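Local coordinates for protein M32 carboxypeptidase (Pyrococcus furiosus, PDB 1KA2) that removes amino acids one at a time from the C-terminus of peptides as a cobalt-dependent metallocarboxypeptidase of broad specificity, sparing proline, glycine, aspartate and glutamate, at residues L433-F444 with P455-K463. Numbering follows the deposited sequence.
Sequences LYYHIKKDIPDF and PIKAWLREK
Trp459 lays its indole flat against Ile437, and this ring takes the largest share of the contact. The CB of Ile437 stands 3.8 Å from the centroid of the six-membered ring of Trp459, almost on the ring normal, a CH-pi contact. With CG1 of Ile437 anti to the backbone N (chi1 -174°), the branch runs on over the ring fusion, CG1 lying 3.7 Å from CD2 of Trp459. CD1 of Ile437 goes further and meets CG2 of Ile456 at 4.0 Å. Lys463 folds its CG over the opposite face, one turn along the same helix, so the indole is held between two aliphatic chains. NE1 of Trp459 gives a short, nearly straight hydrogen bond to OD2 of Asp440 (2.7 Å). That oxygen accepts through its anti lone pair and lies in the indole plane, while the carboxylate is turned 44° from it; NZ of Lys463 makes a long salt bridge to the same OD2 of Asp440 at 3.9 Å. Replacing Trp459 with a leucine would probably leave Asp440 without its N-H donor and Ile437 without the flat surface it rests on. Past the helix end, CD1 of Ile441 reaches the carbonyl O of Pro455, and CD1 of Ile456 packs tightly against CE1 of Phe444 (3.4 Å). The contact joins the C-terminal end of helix 421-440 to helix 454-465, the axes of the two short segments at 116° to each other. Helix 473-481 packs against Trp459, His436 and Leu433 through Ile481, and helix 295-309, which carries the metal ligand Glu299, meets Leu433 and Leu460 through Gln301 and Phe444 through Phe304.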
loop_
_atom_site.group_PDB
_atom_site.type_symbol
_atom_site.label_atom_id
_atom_site.label_comp_id
_atom_site.label_asym_id
_atom_site.label_seq_id
_atom_site.Cartn_x
_atom_site.Cartn_y
_atom_site.Cartn_z
ATOM N N LEU A 433 -12.508 28.363 17.319
ATOM C CA LEU A 433 -11.664 27.549 18.176
ATOM C C LEU A 433 -10.481 28.333 18.700
ATOM O O LEU A 433 -10.042 28.117 19.827
ATOM C CB LEU A 433 -11.169 26.308 17.418
ATOM C CG LEU A 433 -12.264 25.282 17.117
ATOM C CD1 LEU A 433 -11.703 24.062 16.376
ATOM C CD2 LEU A 433 -12.905 24.881 18.445
ATOM N N TYR A 434 -9.951 29.231 17.875
ATOM C CA TYR A 434 -8.802 30.041 18.271
ATOM C C TYR A 434 -9.085 30.868 19.518
ATOM O O TYR A 434 -8.260 30.921 20.433
ATOM C CB TYR A 434 -8.373 30.984 17.138
ATOM C CG TYR A 434 -7.491 32.120 17.615
ATOM C CD1 TYR A 434 -6.229 31.869 18.174
ATOM C CD2 TYR A 434 -7.936 33.446 17.561
ATOM C CE1 TYR A 434 -5.432 32.915 18.671
ATOM C CE2 TYR A 434 -7.156 34.492 18.052
ATOM C CZ TYR A 434 -5.906 34.222 18.604
ATOM O OH TYR A 434 -5.139 35.264 19.071
ATOM N N TYR A 435 -10.246 31.518 19.549
ATOM C CA TYR A 435 -10.616 32.352 20.691
ATOM C C TYR A 435 -10.924 31.538 21.935
ATOM O O TYR A 435 -10.691 31.995 23.049
ATOM C CB TYR A 435 -11.794 33.263 20.328
ATOM C CG TYR A 435 -11.377 34.366 19.375
ATOM C CD1 TYR A 435 -11.899 34.441 18.085
ATOM C CD2 TYR A 435 -10.396 35.287 19.741
ATOM C CE1 TYR A 435 -11.448 35.404 17.177
ATOM C CE2 TYR A 435 -9.936 36.252 18.840
ATOM C CZ TYR A 435 -10.462 36.302 17.559
ATOM O OH TYR A 435 -9.965 37.218 16.654
ATOM N N HIS A 436 -11.436 30.327 21.751
ATOM C CA HIS A 436 -11.730 29.477 22.889
ATOM C C HIS A 436 -10.441 28.945 23.511
ATOM O O HIS A 436 -10.357 28.769 24.730
ATOM C CB HIS A 436 -12.641 28.333 22.462
ATOM C CG HIS A 436 -14.076 28.737 22.330
ATOM N ND1 HIS A 436 -14.910 28.878 23.418
ATOM C CD2 HIS A 436 -14.808 29.090 21.246
ATOM C CE1 HIS A 436 -16.092 29.302 23.011
ATOM N NE2 HIS A 436 -16.057 29.440 21.698
ATOM N N ILE A 437 -9.431 28.698 22.682
ATOM C CA ILE A 437 -8.165 28.206 23.212
ATOM C C ILE A 437 -7.383 29.399 23.753
ATOM O O ILE A 437 -6.634 29.276 24.722
ATOM C CB ILE A 437 -7.319 27.459 22.132
ATOM C CG1 ILE A 437 -6.084 26.835 22.789
ATOM C CG2 ILE A 437 -6.892 28.411 21.033
ATOM C CD1 ILE A 437 -5.255 25.986 21.868
ATOM N N LYS A 438 -7.580 30.554 23.123
ATOM C CA LYS A 438 -6.911 31.786 23.525
ATOM C C LYS A 438 -7.309 32.120 24.962
ATOM O O LYS A 438 -6.620 32.874 25.650
ATOM C CB LYS A 438 -7.315 32.922 22.579
ATOM C CG LYS A 438 -6.546 34.198 22.770
ATOM C CD LYS A 438 -5.066 34.010 22.503
ATOM C CE LYS A 438 -4.331 35.324 22.679
ATOM N NZ LYS A 438 -2.861 35.185 22.494
ATOM N N LYS A 439 -8.424 31.539 25.401
ATOM C CA LYS A 439 -8.945 31.734 26.749
ATOM C C LYS A 439 -8.254 30.820 27.757
ATOM O O LYS A 439 -7.859 31.268 28.831
ATOM C CB LYS A 439 -10.457 31.479 26.768
ATOM C CG LYS A 439 -11.043 31.267 28.157
ATOM C CD LYS A 439 -12.568 31.214 28.142
ATOM C CE LYS A 439 -13.098 30.033 27.343
ATOM N NZ LYS A 439 -14.590 30.058 27.237
ATOM N N ASP A 440 -8.110 29.542 27.421
ATOM C CA ASP A 440 -7.456 28.598 28.326
ATOM C C ASP A 440 -5.941 28.694 28.252
ATOM O O ASP A 440 -5.246 28.266 29.166
ATOM C CB ASP A 440 -7.881 27.163 28.015
ATOM C CG ASP A 440 -9.369 26.965 28.145
ATOM O OD1 ASP A 440 -9.951 27.566 29.068
ATOM O OD2 ASP A 440 -9.955 26.211 27.341
ATOM N N ILE A 441 -5.437 29.262 27.159
ATOM C CA ILE A 441 -4.000 29.411 26.953
ATOM C C ILE A 441 -3.714 30.809 26.404
ATOM O O ILE A 441 -3.400 30.975 25.225
ATOM C CB ILE A 441 -3.478 28.368 25.941
ATOM C CG1 ILE A 441 -3.983 26.973 26.315
ATOM C CG2 ILE A 441 -1.954 28.394 25.907
ATOM C CD1 ILE A 441 -3.605 25.894 25.317
ATOM N N PRO A 442 -3.817 31.838 27.262
ATOM C CA PRO A 442 -3.568 33.218 26.833
ATOM C C PRO A 442 -2.168 33.478 26.291
ATOM O O PRO A 442 -1.933 34.496 25.644
ATOM C CB PRO A 442 -3.884 34.036 28.087
ATOM C CG PRO A 442 -3.583 33.079 29.207
ATOM C CD PRO A 442 -4.160 31.784 28.695
ATOM N N ASP A 443 -1.240 32.565 26.551
ATOM C CA ASP A 443 0.126 32.720 26.054
ATOM C C ASP A 443 0.294 31.848 24.803
ATOM O O ASP A 443 1.372 31.308 24.527
ATOM C CB ASP A 443 1.126 32.317 27.140
ATOM C CG ASP A 443 1.009 30.855 27.530
ATOM O OD1 ASP A 443 -0.121 30.325 27.525
ATOM O OD2 ASP A 443 2.047 30.238 27.857
ATOM N N PHE A 444 -0.805 31.725 24.061
ATOM C CA PHE A 444 -0.872 30.948 22.827
ATOM C C PHE A 444 0.261 31.345 21.884
ATOM O O PHE A 444 1.077 30.508 21.499
ATOM C CB PHE A 444 -2.231 31.190 22.149
ATOM C CG PHE A 444 -2.439 30.396 20.887
ATOM C CD1 PHE A 444 -2.905 29.082 20.940
ATOM C CD2 PHE A 444 -2.160 30.961 19.642
ATOM C CE1 PHE A 444 -3.093 28.336 19.764
ATOM C CE2 PHE A 444 -2.343 30.233 18.458
ATOM C CZ PHE A 444 -2.810 28.915 18.517
ATOM N N PRO A 455 0.878 21.709 24.737
ATOM C CA PRO A 455 -0.377 22.134 25.373
ATOM C C PRO A 455 -1.503 22.422 24.375
ATOM O O PRO A 455 -2.681 22.188 24.664
ATOM C CB PRO A 455 0.036 23.368 26.192
ATOM C CG PRO A 455 1.288 23.861 25.505
ATOM C CD PRO A 455 1.997 22.578 25.141
ATOM N N ILE A 456 -1.132 22.921 23.200
ATOM C CA ILE A 456 -2.104 23.227 22.155
ATOM C C ILE A 456 -2.626 21.948 21.520
ATOM O O ILE A 456 -3.797 21.860 21.157
ATOM C CB ILE A 456 -1.477 24.112 21.066
ATOM C CG1 ILE A 456 -1.213 25.502 21.649
ATOM C CG2 ILE A 456 -2.395 24.167 19.827
ATOM C CD1 ILE A 456 -0.445 26.413 20.734
ATOM N N LYS A 457 -1.745 20.961 21.381
ATOM C CA LYS A 457 -2.132 19.682 20.810
ATOM C C LYS A 457 -3.062 18.974 21.789
ATOM O O LYS A 457 -4.052 18.361 21.390
ATOM C CB LYS A 457 -0.888 18.818 20.537
ATOM C CG LYS A 457 -0.026 19.324 19.380
ATOM C CD LYS A 457 1.403 18.810 19.462
ATOM C CE LYS A 457 1.480 17.300 19.332
ATOM N NZ LYS A 457 2.883 16.803 19.445
ATOM N N ALA A 458 -2.751 19.074 23.075
ATOM C CA ALA A 458 -3.557 18.433 24.112
ATOM C C ALA A 458 -4.928 19.108 24.269
ATOM O O ALA A 458 -5.928 18.446 24.557
ATOM C CB ALA A 458 -2.795 18.455 25.443
ATOM N N TRP A 459 -4.971 20.424 24.081
ATOM C CA TRP A 459 -6.234 21.157 24.202
ATOM C C TRP A 459 -7.164 20.669 23.100
ATOM O O TRP A 459 -8.341 20.416 23.341
ATOM C CB TRP A 459 -5.999 22.665 24.050
ATOM C CG TRP A 459 -7.205 23.502 24.342
ATOM C CD1 TRP A 459 -7.517 24.108 25.529
ATOM C CD2 TRP A 459 -8.250 23.854 23.425
ATOM N NE1 TRP A 459 -8.686 24.819 25.405
ATOM C CE2 TRP A 459 -9.158 24.680 24.125
ATOM C CE3 TRP A 459 -8.505 23.552 22.083
ATOM C CZ2 TRP A 459 -10.302 25.211 23.525
ATOM C CZ3 TRP A 459 -9.648 24.083 21.483
ATOM C CH2 TRP A 459 -10.530 24.903 22.208
ATOM N N LEU A 460 -6.621 20.537 21.890
ATOM C CA LEU A 460 -7.398 20.056 20.753
ATOM C C LEU A 460 -7.889 18.629 21.003
ATOM O O LEU A 460 -9.019 18.290 20.669
ATOM C CB LEU A 460 -6.561 20.100 19.465
ATOM C CG LEU A 460 -6.636 21.289 18.480
ATOM C CD1 LEU A 460 -7.824 22.195 18.776
ATOM C CD2 LEU A 460 -5.369 22.065 18.529
ATOM N N ARG A 461 -7.046 17.796 21.607
ATOM C CA ARG A 461 -7.422 16.411 21.886
ATOM C C ARG A 461 -8.649 16.320 22.783
ATOM O O ARG A 461 -9.647 15.693 22.429
ATOM C CB ARG A 461 -6.253 15.666 22.542
ATOM C CG ARG A 461 -6.538 14.209 22.864
ATOM C CD ARG A 461 -5.237 13.447 23.018
ATOM N NE ARG A 461 -5.379 12.054 22.597
ATOM C CZ ARG A 461 -4.362 11.269 22.238
ATOM N NH1 ARG A 461 -3.115 11.735 22.250
ATOM N NH2 ARG A 461 -4.590 10.018 21.846
ATOM N N GLU A 462 -8.563 16.948 23.950
ATOM C CA GLU A 462 -9.653 16.937 24.918
ATOM C C GLU A 462 -10.936 17.554 24.396
ATOM O O GLU A 462 -12.026 17.039 24.657
ATOM C CB GLU A 462 -9.243 17.681 26.190
ATOM C CG GLU A 462 -8.758 16.784 27.307
ATOM C CD GLU A 462 -9.809 15.783 27.742
ATOM O OE1 GLU A 462 -10.938 16.207 28.094
ATOM O OE2 GLU A 462 -9.502 14.571 27.732
ATOM N N LYS A 463 -10.814 18.658 23.669
ATOM C CA LYS A 463 -12.004 19.329 23.160
ATOM C C LYS A 463 -12.623 18.686 21.921
ATOM O O LYS A 463 -13.840 18.513 21.855
ATOM C CB LYS A 463 -11.694 20.806 22.871
ATOM C CG LYS A 463 -11.347 21.641 24.098
ATOM C CD LYS A 463 -12.481 21.624 25.110
ATOM C CE LYS A 463 -12.336 22.719 26.167
ATOM N NZ LYS A 463 -11.173 22.512 27.075
#